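Local coordinates for putative carbonic anhydrase (Streptococcus mutans, PDB 3LAS) that catalyses the reversible hydration of carbon dioxide to hydrogencarbonate as a zinc-dependent beta-class carbonic anhydrase, at the interface of chains A and B. Residues are numbered along the deposited sequence; one frame, centred on the assembly and turned at random. Chains: chain A/B, Putative carbonic anhydrase.

The interface of chains A and B. Residues chain A 56, 58-60; chain B 39, 58-60.
A:Arg60 turns one face of its guanidinium group toward B:Ile58. The backbone carbonyl O of B:Ile58 lies almost directly beneath A:Arg60 NE, 3.5 Å away; CB of B:Ile58 sits beneath A:Arg60 NH1, and its outer methyl CD1 lies below and outward of that nitrogen, at 3.8 Å. This is packing over a face, not an in-plane N-H bond to the carbonyl. The two-fold twin lays B:Arg60 over A:Ile58, A:Ile58 CD1 being 3.9 Å from B:Arg60 NH1. Beyond the NE/NH1 edge of A:Arg60, nearly in its plane, B:Arg60 NH1 stands 6.3 Å from A:Arg60 NH1, a separation that may limit repulsion. The guanidinium planes differ by 33° and do not stack, whereas the aliphatic stems meet, A:Arg60 CD lying 4.0 Å from B:Arg60 CD. In A:Arg60 the bend at chi3 (71°) swings the flat group across the partner strand.

The backbones pair as an antiparallel beta bridge: A:Arg60 N donates to B:Arg60 O at 2.9 Å, nearly straight (163° at H) and on a carbonyl lone pair, and the reciprocal bond matches it. Beyond the bridge, A:Ile58 N donates to B:Met39 O at 3.1 Å, also on a lone pair. Alongside, A:Leu59 and B:Met39 point the same way; A:Leu59 CD1 lies 3.9 Å from the thioether SD of B:Met39.

The patch thus joins both copies of strand 56-61 across the two-fold axis. Because B:Met39 directly follows zinc ligand Cys38, this pairing, consistent with the dimer expected of beta-class enzymes, likely ties assembly to the active-site loop.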
loop_
_atom_site.group_PDB
_atom_site.type_symbol
_atom_site.label_atom_id
_atom_site.label_comp_id
_atom_site.label_asym_id
_atom_site.label_seq_id
_atom_site.Cartn_x
_atom_site.Cartn_y
_atom_site.Cartn_z
ATOM N N ALA A 56 -9.345 -4.089 8.113
ATOM C CA ALA A 56 -9.051 -2.687 7.745
ATOM C C ALA A 56 -8.413 -2.617 6.371
ATOM O O ALA A 56 -7.624 -3.523 5.969
ATOM C CB ALA A 56 -8.057 -2.129 8.751
ATOM N N ILE A 58 -5.578 -1.271 3.941
ATOM C CA ILE A 58 -4.125 -0.976 4.184
ATOM C C ILE A 58 -3.586 -0.393 2.909
ATOM O O ILE A 58 -3.536 -1.067 1.880
ATOM C CB ILE A 58 -3.328 -2.220 4.602
ATOM C CG1 ILE A 58 -4.002 -2.853 5.856
ATOM C CG2 ILE A 58 -1.889 -1.853 4.889
ATOM C CD1 ILE A 58 -3.468 -4.291 6.135
ATOM N N LEU A 59 -3.289 0.909 2.940
ATOM C CA LEU A 59 -2.700 1.678 1.826
ATOM C C LEU A 59 -1.241 1.849 2.120
ATOM O O LEU A 59 -0.871 2.212 3.248
ATOM C CB LEU A 59 -3.345 3.045 1.630
ATOM C CG LEU A 59 -4.803 3.052 1.161
ATOM C CD1 LEU A 59 -5.787 2.586 2.238
ATOM C CD2 LEU A 59 -5.192 4.477 0.839
ATOM N N ARG A 60 -0.374 1.611 1.125
ATOM C CA ARG A 60 1.092 1.697 1.408
ATOM C C ARG A 60 1.769 2.252 0.203
ATOM O O ARG A 60 1.549 1.866 -0.952
ATOM C CB ARG A 60 1.689 0.310 1.676
ATOM C CG ARG A 60 0.945 -0.454 2.807
ATOM C CD ARG A 60 1.570 -1.805 3.181
ATOM N NE ARG A 60 2.860 -1.548 3.900
ATOM C CZ ARG A 60 3.554 -2.452 4.552
ATOM N NH1 ARG A 60 3.104 -3.692 4.702
ATOM N NH2 ARG A 60 4.687 -2.118 5.107
ATOM N N MET B 39 -5.459 -2.396 -1.583
ATOM C CA MET B 39 -5.712 -2.152 -0.172
ATOM C C MET B 39 -6.647 -3.126 0.550
ATOM O O MET B 39 -6.806 -3.022 1.765
ATOM C CB MET B 39 -6.203 -0.729 -0.021
ATOM C CG MET B 39 -7.627 -0.549 -0.560
ATOM S SD MET B 39 -8.092 1.193 -0.610
ATOM C CE MET B 39 -9.744 1.049 -1.206
ATOM N N ILE B 58 5.856 -3.678 0.098
ATOM C CA ILE B 58 4.460 -3.914 -0.212
ATOM C C ILE B 58 3.778 -2.585 -0.490
ATOM O O ILE B 58 3.709 -1.781 0.472
ATOM C CB ILE B 58 3.745 -4.720 0.947
ATOM C CG1 ILE B 58 4.487 -6.045 1.193
ATOM C CG2 ILE B 58 2.304 -4.975 0.536
ATOM C CD1 ILE B 58 4.008 -6.701 2.523
ATOM N N LEU B 59 3.357 -2.347 -1.712
ATOM C CA LEU B 59 2.688 -1.092 -2.122
ATOM C C LEU B 59 1.221 -1.455 -2.287
ATOM O O LEU B 59 0.898 -2.483 -2.902
ATOM C CB LEU B 59 3.231 -0.551 -3.430
ATOM C CG LEU B 59 4.667 -0.018 -3.397
ATOM C CD1 LEU B 59 5.762 -1.088 -3.272
ATOM C CD2 LEU B 59 4.902 0.734 -4.754
ATOM N N ARG B 60 0.326 -0.626 -1.773
ATOM C CA ARG B 60 -1.114 -0.968 -1.843
ATOM C C ARG B 60 -1.895 0.289 -2.096
ATOM O O ARG B 60 -1.713 1.338 -1.406
ATOM C CB ARG B 60 -1.622 -1.618 -0.550
ATOM C CG ARG B 60 -0.759 -2.837 -0.124
ATOM C CD ARG B 60 -1.288 -3.598 1.114
ATOM N NE ARG B 60 -2.534 -4.299 0.762
ATOM C CZ ARG B 60 -3.096 -5.213 1.533
ATOM N NH1 ARG B 60 -2.563 -5.625 2.638
ATOM N NH2 ARG B 60 -4.213 -5.745 1.119
#